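Local coordinates for putative acyl-CoA thioester hydrolase (Yersinia pestis KIM10+, PDB 5DM5), which probably hydrolyses acyl-CoA thioesters as a hexameric enzyme built from hot-dog-fold subunits, at residues V67-M72 with T121-T126; K76-G81 with Q116-T121; Y87-K92 with T99-V104. All coordinates share one frame; numbering follows the deposited sequence.

Contact 1. Residues V67-M72 with T121-T126; sequences VRVDGM and TEAVFT
R68 and T126 lie side by side on two neighbouring antiparallel strands of the hot-dog sheet, a curved sheet that wraps helix 43-60. Backbone hydrogen bonds set the register. T126 N donates to R68 O, D70 N to V124 O, and V124 N returns a nearly straight bond of 2.9 Å to D70 O (175° at the hydrogen). At one end V67 N and R68 N both turn to T126 O, a classic beta bulge in which one carbonyl serves two donors.

V69 and F125 share one face of the sheet. V69 CG1 sits over the F125 ring, 3.9 Å from its centroid, in a CH-pi contact; the beta-branch puts CG1 close to the backbone, over the facing ring. At the end of the ladder M72, bent at chi2 and chi3, fits its flexible thioether against two methyls, SD lying 3.7 Å from A123 CB and 3.4 Å from T121 CG2. M48 of helix 43-60 packs on M72 and F125, while M45 of the second subunit covers V69 and F125. V69 and M72 also pair with a strand of that subunit, which continues the sheet.

The face of R68, D70 and T126 is mostly polar, with V124 among them. The extended R68 chain, with CG anti to the backbone N (chi1 -172°), runs past T126, and R68 NE meets D70 OD1 in a salt bridge of 3.3 Å.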
loop_
_atom_site.group_PDB
_atom_site.type_symbol
_atom_site.label_atom_id
_atom_site.label_comp_id
_atom_site.label_asym_id
_atom_site.label_seq_id
_atom_site.Cartn_x
_atom_site.Cartn_y
_atom_site.Cartn_z
ATOM N N VAL B 67 -17.409 13.989 -12.421
ATOM C CA VAL B 67 -18.849 13.700 -12.522
ATOM C C VAL B 67 -19.175 12.818 -13.697
ATOM O O VAL B 67 -20.249 12.248 -13.773
ATOM C CB VAL B 67 -19.745 14.960 -12.653
ATOM C CG1 VAL B 67 -19.662 15.789 -11.396
ATOM C CG2 VAL B 67 -19.411 15.785 -13.869
ATOM N N ARG B 68 -18.268 12.759 -14.653
ATOM C CA ARG B 68 -18.557 12.005 -15.857
ATOM C C ARG B 68 -17.235 11.568 -16.492
ATOM O O ARG B 68 -16.227 12.217 -16.307
ATOM C CB ARG B 68 -19.380 12.887 -16.792
ATOM C CG ARG B 68 -19.982 12.291 -18.042
ATOM C CD ARG B 68 -20.766 13.414 -18.718
ATOM N NE ARG B 68 -21.633 12.981 -19.806
ATOM C CZ ARG B 68 -22.897 12.607 -19.646
ATOM N NH1 ARG B 68 -23.446 12.619 -18.439
ATOM N NH2 ARG B 68 -23.615 12.234 -20.695
ATOM N N VAL B 69 -17.219 10.435 -17.173
ATOM C CA VAL B 69 -16.041 10.010 -17.924
ATOM C C VAL B 69 -16.531 9.588 -19.297
ATOM O O VAL B 69 -17.423 8.752 -19.419
ATOM C CB VAL B 69 -15.290 8.861 -17.284
ATOM C CG1 VAL B 69 -14.070 8.549 -18.130
ATOM C CG2 VAL B 69 -14.864 9.243 -15.903
ATOM N N ASP B 70 -15.984 10.188 -20.337
ATOM C CA ASP B 70 -16.545 9.968 -21.647
ATOM C C ASP B 70 -15.558 9.271 -22.583
ATOM O O ASP B 70 -14.376 9.605 -22.608
ATOM C CB ASP B 70 -16.917 11.333 -22.224
ATOM C CG ASP B 70 -17.951 12.063 -21.390
ATOM O OD1 ASP B 70 -18.989 11.452 -21.062
ATOM O OD2 ASP B 70 -17.680 13.229 -21.002
ATOM N N GLY B 71 -16.048 8.325 -23.374
ATOM C CA GLY B 71 -15.264 7.782 -24.465
ATOM C C GLY B 71 -13.868 7.279 -24.171
ATOM O O GLY B 71 -12.910 7.679 -24.838
ATOM N N MET B 72 -13.722 6.443 -23.155
ATOM C CA MET B 72 -12.408 5.877 -22.886
ATOM C C MET B 72 -12.084 4.681 -23.771
ATOM O O MET B 72 -12.899 3.783 -23.932
ATOM C CB MET B 72 -12.274 5.469 -21.431
ATOM C CG MET B 72 -10.930 4.823 -21.140
ATOM S SD MET B 72 -10.034 5.746 -19.907
ATOM C CE MET B 72 -11.282 5.764 -18.629
ATOM N N THR B 121 -3.822 5.503 -23.409
ATOM C CA THR B 121 -5.247 5.677 -23.127
ATOM C C THR B 121 -5.681 7.104 -23.308
ATOM O O THR B 121 -4.924 8.001 -23.043
ATOM C CB THR B 121 -5.591 5.257 -21.702
ATOM O OG1 THR B 121 -5.162 3.911 -21.499
ATOM C CG2 THR B 121 -7.074 5.313 -21.484
ATOM N N GLU B 122 -6.883 7.353 -23.780
ATOM C CA GLU B 122 -7.316 8.731 -23.773
ATOM C C GLU B 122 -8.791 8.768 -23.471
ATOM O O GLU B 122 -9.512 7.844 -23.813
ATOM C CB GLU B 122 -6.975 9.456 -25.071
ATOM C CG GLU B 122 -7.528 10.877 -25.090
ATOM C CD GLU B 122 -7.163 11.659 -26.322
ATOM O OE1 GLU B 122 -6.612 11.062 -27.268
ATOM O OE2 GLU B 122 -7.422 12.879 -26.333
ATOM N N ALA B 123 -9.237 9.803 -22.777
ATOM C CA ALA B 123 -10.652 9.907 -22.448
ATOM C C ALA B 123 -11.043 11.349 -22.185
ATOM O O ALA B 123 -10.182 12.202 -22.036
ATOM C CB ALA B 123 -10.977 9.049 -21.259
ATOM N N VAL B 124 -12.340 11.626 -22.137
ATOM C CA VAL B 124 -12.787 12.985 -21.892
ATOM C C VAL B 124 -13.537 13.071 -20.563
ATOM O O VAL B 124 -14.698 12.706 -20.432
ATOM C CB VAL B 124 -13.668 13.489 -23.039
ATOM C CG1 VAL B 124 -14.102 14.918 -22.784
ATOM C CG2 VAL B 124 -12.907 13.391 -24.354
ATOM N N PHE B 125 -12.838 13.630 -19.591
ATOM C CA PHE B 125 -13.283 13.694 -18.216
ATOM C C PHE B 125 -14.076 14.920 -17.849
ATOM O O PHE B 125 -13.757 16.003 -18.303
ATOM C CB PHE B 125 -12.055 13.603 -17.334
ATOM C CG PHE B 125 -11.605 12.211 -17.107
ATOM C CD1 PHE B 125 -11.137 11.454 -18.150
ATOM C CD2 PHE B 125 -11.640 11.667 -15.841
ATOM C CE1 PHE B 125 -10.741 10.182 -17.942
ATOM C CE2 PHE B 125 -11.231 10.395 -15.629
ATOM C CZ PHE B 125 -10.781 9.646 -16.678
ATOM N N THR B 126 -15.080 14.770 -16.989
ATOM C CA THR B 126 -15.891 15.926 -16.599
ATOM C C THR B 126 -15.913 16.108 -15.090
ATOM O O THR B 126 -16.446 15.242 -14.360
ATOM C CB THR B 126 -17.354 15.783 -17.059
ATOM O OG1 THR B 126 -17.419 15.410 -18.446
ATOM C CG2 THR B 126 -18.103 17.069 -16.811
#

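Contact 2. Residues K76-G81 with Q116-T121; sequences KPVAVG and QRYRAT
K76 crosses the Y118 ring obliquely, its CB 3.4 Å from Y118 CE1 and its CD 3.4 Å from Y118 CD1. With CG anti to the carbonyl carbon (chi1 -58°) and the chain extended from there, the methylenes pack obliquely against the CD1-CE1 side of the ring, and NZ ends 3.6 Å from Y118 CB. Lysine suits this exposed place because its aliphatic length can lie against an aromatic ring while its charge can stay at the surface. K76 O lies 3.5 Å from A120 CB.

At P77 the carbonyl is the working group. P77 O lies at the edge of the Y118 ring, near its plane, and accepts a hydrogen bond from Y118 OH. The modelled separation of 2.5 Å is very short, and at this resolution it says little about the strength of the bond. The segment is thus joined to strand 118-129, whose A120 and T121 both face V104 in a classic beta bulge of the hot-dog sheet.

V78 is buried. Its CG2 touches A120 CB at 3.7 Å, and V106 of strand 97-106 packs against both residues; a small alanine lets the valine methyl come close. The V78 backbone bonds to that of I39, and one residue further on, A79 N donates to D82 OD2.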
loop_
_atom_site.group_PDB
_atom_site.type_symbol
_atom_site.label_atom_id
_atom_site.label_comp_id
_atom_site.label_asym_id
_atom_site.label_seq_id
_atom_site.Cartn_x
_atom_site.Cartn_y
_atom_site.Cartn_z
ATOM N N LYS B 76 -3.365 0.917 -26.301
ATOM C CA LYS B 76 -2.214 0.034 -26.202
ATOM C C LYS B 76 -1.983 -0.409 -24.763
ATOM O O LYS B 76 -2.312 0.322 -23.831
ATOM C CB LYS B 76 -0.979 0.731 -26.771
ATOM C CG LYS B 76 -1.177 1.165 -28.225
ATOM C CD LYS B 76 0.107 1.607 -28.923
ATOM C CE LYS B 76 -0.197 2.545 -30.090
ATOM N NZ LYS B 76 1.028 3.241 -30.537
ATOM N N PRO B 77 -1.492 -1.642 -24.578
ATOM C CA PRO B 77 -1.195 -2.171 -23.247
ATOM C C PRO B 77 0.039 -1.493 -22.680
ATOM O O PRO B 77 0.761 -0.873 -23.462
ATOM C CB PRO B 77 -0.929 -3.649 -23.508
ATOM C CG PRO B 77 -0.436 -3.682 -24.902
ATOM C CD PRO B 77 -1.207 -2.630 -25.631
ATOM N N VAL B 78 0.244 -1.563 -21.362
ATOM C CA VAL B 78 1.442 -1.019 -20.700
ATOM C C VAL B 78 2.115 -2.086 -19.866
ATOM O O VAL B 78 1.475 -2.727 -19.052
ATOM C CB VAL B 78 1.125 0.149 -19.761
ATOM C CG1 VAL B 78 2.407 0.692 -19.137
ATOM C CG2 VAL B 78 0.359 1.235 -20.489
ATOM N N ALA B 79 3.422 -2.204 -19.960
ATOM C CA ALA B 79 4.075 -3.242 -19.195
ATOM C C ALA B 79 4.589 -2.625 -17.929
ATOM O O ALA B 79 4.396 -1.436 -17.692
ATOM C CB ALA B 79 5.210 -3.893 -19.982
ATOM N N VAL B 80 5.137 -3.463 -17.066
ATOM C CA VAL B 80 5.718 -3.005 -15.824
ATOM C C VAL B 80 7.126 -2.479 -16.120
ATOM O O VAL B 80 7.833 -3.021 -16.970
ATOM C CB VAL B 80 5.735 -4.128 -14.787
ATOM C CG1 VAL B 80 6.329 -3.643 -13.486
ATOM C CG2 VAL B 80 4.329 -4.608 -14.545
ATOM N N GLY B 81 7.497 -1.377 -15.474
ATOM C CA GLY B 81 8.812 -0.785 -15.652
ATOM C C GLY B 81 8.819 0.319 -16.692
ATOM O O GLY B 81 9.875 0.845 -17.057
ATOM N N GLN B 116 10.442 5.117 -27.399
ATOM C CA GLN B 116 9.297 4.804 -28.224
ATOM C C GLN B 116 8.161 5.204 -27.333
ATOM O O GLN B 116 7.695 4.437 -26.491
ATOM C CB GLN B 116 9.235 3.333 -28.617
ATOM C CG GLN B 116 7.980 2.966 -29.353
ATOM C CD GLN B 116 7.996 1.526 -29.796
ATOM O OE1 GLN B 116 8.661 0.684 -29.193
ATOM N NE2 GLN B 116 7.221 1.221 -30.821
ATOM N N ARG B 117 7.700 6.423 -27.549
ATOM C CA ARG B 117 6.684 6.964 -26.705
ATOM C C ARG B 117 5.410 6.723 -27.452
ATOM O O ARG B 117 5.349 6.886 -28.668
ATOM C CB ARG B 117 6.893 8.441 -26.454
ATOM C CG ARG B 117 8.176 8.803 -25.749
ATOM C CD ARG B 117 8.176 10.297 -25.588
ATOM N NE ARG B 117 7.188 10.877 -26.494
ATOM C CZ ARG B 117 6.501 11.986 -26.244
ATOM N NH1 ARG B 117 6.677 12.630 -25.099
ATOM N NH2 ARG B 117 5.616 12.434 -27.126
ATOM N N TYR B 118 4.389 6.305 -26.737
ATOM C CA TYR B 118 3.144 6.051 -27.399
ATOM C C TYR B 118 2.032 6.271 -26.411
ATOM O O TYR B 118 2.196 6.034 -25.218
ATOM C CB TYR B 118 3.101 4.626 -27.956
ATOM C CG TYR B 118 3.055 3.538 -26.912
ATOM C CD1 TYR B 118 1.835 3.145 -26.368
ATOM C CD2 TYR B 118 4.198 2.871 -26.496
ATOM C CE1 TYR B 118 1.745 2.154 -25.418
ATOM C CE2 TYR B 118 4.113 1.859 -25.540
ATOM C CZ TYR B 118 2.874 1.513 -25.010
ATOM O OH TYR B 118 2.734 0.530 -24.067
ATOM N N ARG B 119 0.905 6.754 -26.913
ATOM C CA ARG B 119 -0.272 6.982 -26.088
ATOM C C ARG B 119 -1.003 5.690 -25.824
ATOM O O ARG B 119 -1.249 4.915 -26.738
ATOM C CB ARG B 119 -1.188 8.005 -26.738
ATOM C CG ARG B 119 -2.390 8.369 -25.914
ATOM C CD ARG B 119 -3.097 9.514 -26.578
ATOM N NE ARG B 119 -3.465 9.212 -27.948
ATOM C CZ ARG B 119 -4.077 10.076 -28.747
ATOM N NH1 ARG B 119 -4.373 11.284 -28.294
ATOM N NH2 ARG B 119 -4.378 9.740 -29.996
ATOM N N ALA B 120 -1.285 5.424 -24.553
ATOM C CA ALA B 120 -1.904 4.165 -24.167
ATOM C C ALA B 120 -3.387 4.310 -23.798
ATOM O O ALA B 120 -4.123 3.324 -23.792
ATOM C CB ALA B 120 -1.135 3.543 -23.034
ATOM N N THR B 121 -3.822 5.503 -23.409
ATOM C CA THR B 121 -5.247 5.677 -23.127
ATOM C C THR B 121 -5.681 7.104 -23.308
ATOM O O THR B 121 -4.924 8.001 -23.043
ATOM C CB THR B 121 -5.591 5.257 -21.702
ATOM O OG1 THR B 121 -5.162 3.911 -21.499
ATOM C CG2 THR B 121 -7.074 5.313 -21.484
#

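Contact 3. Residues Y87-K92 with T99-V104; sequences YARCIK and TINIEV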
loop_
_atom_site.group_PDB
_atom_site.type_symbol
_atom_site.label_atom_id
_atom_site.label_comp_id
_atom_site.label_asym_id
_atom_site.label_seq_id
_atom_site.Cartn_x
_atom_site.Cartn_y
_atom_site.Cartn_z
ATOM N N TYR B 87 -1.354 13.857 -19.647
ATOM C CA TYR B 87 -1.411 15.204 -20.182
ATOM C C TYR B 87 -2.876 15.640 -20.208
ATOM O O TYR B 87 -3.693 15.048 -20.894
ATOM C CB TYR B 87 -0.764 15.275 -21.572
ATOM C CG TYR B 87 0.728 15.074 -21.552
ATOM C CD1 TYR B 87 1.587 16.159 -21.625
ATOM C CD2 TYR B 87 1.276 13.814 -21.432
ATOM C CE1 TYR B 87 2.953 15.998 -21.594
ATOM C CE2 TYR B 87 2.655 13.631 -21.395
ATOM C CZ TYR B 87 3.489 14.731 -21.478
ATOM O OH TYR B 87 4.860 14.567 -21.442
ATOM N N ALA B 88 -3.219 16.677 -19.469
ATOM C CA ALA B 88 -4.603 17.095 -19.400
ATOM C C ALA B 88 -4.795 18.394 -20.152
ATOM O O ALA B 88 -3.921 19.248 -20.143
ATOM C CB ALA B 88 -5.036 17.240 -17.978
ATOM N N ARG B 89 -5.914 18.520 -20.853
ATOM C CA ARG B 89 -6.233 19.759 -21.542
ATOM C C ARG B 89 -7.632 20.176 -21.251
ATOM O O ARG B 89 -8.542 19.469 -21.647
ATOM C CB ARG B 89 -6.183 19.586 -23.045
ATOM C CG ARG B 89 -5.041 18.861 -23.567
ATOM C CD ARG B 89 -5.412 18.263 -24.875
ATOM N NE ARG B 89 -6.322 19.121 -25.616
ATOM C CZ ARG B 89 -6.915 18.744 -26.739
ATOM N NH1 ARG B 89 -6.651 17.552 -27.255
ATOM N NH2 ARG B 89 -7.747 19.561 -27.357
ATOM N N CYS B 90 -7.841 21.330 -20.638
ATOM C CA CYS B 90 -9.215 21.795 -20.483
ATOM C C CYS B 90 -9.734 22.186 -21.859
ATOM O O CYS B 90 -8.958 22.591 -22.725
ATOM C CB CYS B 90 -9.333 22.975 -19.519
ATOM S SG CYS B 90 -11.049 23.537 -19.310
ATOM N N ILE B 91 -11.034 22.018 -22.075
ATOM C CA ILE B 91 -11.649 22.349 -23.356
ATOM C C ILE B 91 -12.877 23.245 -23.161
ATOM O O ILE B 91 -13.081 24.229 -23.876
ATOM C CB ILE B 91 -12.045 21.080 -24.132
ATOM C CG1 ILE B 91 -10.836 20.174 -24.316
ATOM C CG2 ILE B 91 -12.594 21.434 -25.491
ATOM C CD1 ILE B 91 -11.155 18.901 -25.039
ATOM N N LYS B 92 -13.656 22.903 -22.145
ATOM C CA LYS B 92 -14.937 23.518 -21.850
ATOM C C LYS B 92 -14.977 24.021 -20.433
ATOM O O LYS B 92 -14.342 23.481 -19.545
ATOM C CB LYS B 92 -16.080 22.521 -22.043
ATOM C CG LYS B 92 -17.457 23.037 -21.625
ATOM C CD LYS B 92 -18.429 21.881 -21.349
ATOM C CE LYS B 92 -19.775 22.355 -20.790
ATOM N NZ LYS B 92 -20.667 21.207 -20.464
ATOM N N THR B 99 -14.914 20.480 -18.619
ATOM C CA THR B 99 -14.605 19.312 -19.442
ATOM C C THR B 99 -13.137 19.282 -19.890
ATOM O O THR B 99 -12.676 20.199 -20.542
ATOM C CB THR B 99 -15.499 19.262 -20.672
ATOM O OG1 THR B 99 -16.876 19.252 -20.265
ATOM C CG2 THR B 99 -15.191 18.022 -21.477
ATOM N N ILE B 100 -12.425 18.202 -19.587
ATOM C CA ILE B 100 -10.992 18.096 -19.875
ATOM C C ILE B 100 -10.604 16.811 -20.587
ATOM O O ILE B 100 -10.880 15.732 -20.086
ATOM C CB ILE B 100 -10.148 18.192 -18.570
ATOM C CG1 ILE B 100 -10.309 19.571 -17.927
ATOM C CG2 ILE B 100 -8.680 17.941 -18.850
ATOM C CD1 ILE B 100 -9.519 19.750 -16.660
ATOM N N ASN B 101 -9.905 16.937 -21.713
ATOM C CA ASN B 101 -9.441 15.788 -22.467
ATOM C C ASN B 101 -8.101 15.345 -21.910
ATOM O O ASN B 101 -7.139 16.105 -21.937
ATOM C CB ASN B 101 -9.290 16.125 -23.949
ATOM C CG ASN B 101 -9.009 14.895 -24.808
ATOM O OD1 ASN B 101 -9.920 14.140 -25.157
ATOM N ND2 ASN B 101 -7.735 14.641 -25.070
ATOM N N ILE B 102 -8.030 14.084 -21.491
ATOM C CA ILE B 102 -6.869 13.518 -20.804
ATOM C C ILE B 102 -6.206 12.430 -21.613
ATOM O O ILE B 102 -6.869 11.500 -22.073
ATOM C CB ILE B 102 -7.266 12.945 -19.429
ATOM C CG1 ILE B 102 -7.822 14.073 -18.551
ATOM C CG2 ILE B 102 -6.075 12.309 -18.749
ATOM C CD1 ILE B 102 -8.281 13.651 -17.166
ATOM N N GLU B 103 -4.884 12.528 -21.710
ATOM C CA GLU B 103 -4.069 11.638 -22.523
ATOM C C GLU B 103 -3.070 10.846 -21.686
ATOM O O GLU B 103 -2.353 11.426 -20.890
ATOM C CB GLU B 103 -3.287 12.502 -23.524
ATOM C CG GLU B 103 -4.139 13.487 -24.358
ATOM C CD GLU B 103 -3.306 14.361 -25.299
ATOM O OE1 GLU B 103 -2.067 14.202 -25.350
ATOM O OE2 GLU B 103 -3.890 15.218 -25.985
ATOM N N VAL B 104 -2.928 9.552 -21.934
ATOM C CA VAL B 104 -1.959 8.746 -21.197
ATOM C C VAL B 104 -1.017 8.122 -22.189
ATOM O O VAL B 104 -1.412 7.268 -22.993
ATOM C CB VAL B 104 -2.606 7.635 -20.344
ATOM C CG1 VAL B 104 -1.539 6.778 -19.713
ATOM C CG2 VAL B 104 -3.447 8.227 -19.274
#
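A88 CB meets I100 CG2 at 3.8 Å on the buried face of an antiparallel hairpin of the hot-dog sheet. This is the close-packed side. A88 and C90 are small, which makes room for the branched I100 and I102: I100 CG1 lies 3.9 Å from C90 CB, and I102 CG1 4.3 Å from A88 CB. Helix 43-60 covers the same face, with I59 on C90 and M48 on I102.

The opposite face is mainly polar; N101 and E103 are buried, but the R89-E103 ion pair is loose. R89, bent at chi3, lies alongside N101, with N101 CB over one face of its guanidinium, offset toward the rim. E103 OE2 approaches the edge of that group in its plane, yet the carboxylate is turned 88° to the guanidinium and the salt bridge R89 NH1 - E103 OE2 is long, at 3.8 Å. The other oxygen, E103 OE1, takes a hydrogen bond from W105 NE1.

At the exposed end I91 N and K92 N both donate to T99 O, a classic beta bulge. It shifts the register by one residue and brings I91 CD1 beside N101 CB, 3.5 Å away, while the extended K92 runs past T99 OG1.

Backbone bonds between Y87 and E103, and between R89 and N101, hold the register. The chemistry implies that the hairpin rests on these bonds and the apolar face, the stretched ion pair probably contributing less.

Overall arrangement
From the N terminus, the chain passes strand 21-27 and helix 43-60 before it enters strand 64-74, where V67-M72 opens contact 1. The loop that follows supplies K76-G81 to contact 2. Strands 83-93 and 97-106 then turn back on each other and close contact 3 as a short hairpin. Strand 118-129 returns to close first contact 2 and then contact 1, so the three loops lie one within another and none cross. T121 belongs to both contact 1 and contact 2. Strand 118-129 sits between strands 97-106 and 64-74, and its backbone bonds to V104 join contact 3 to the other two in one sheet.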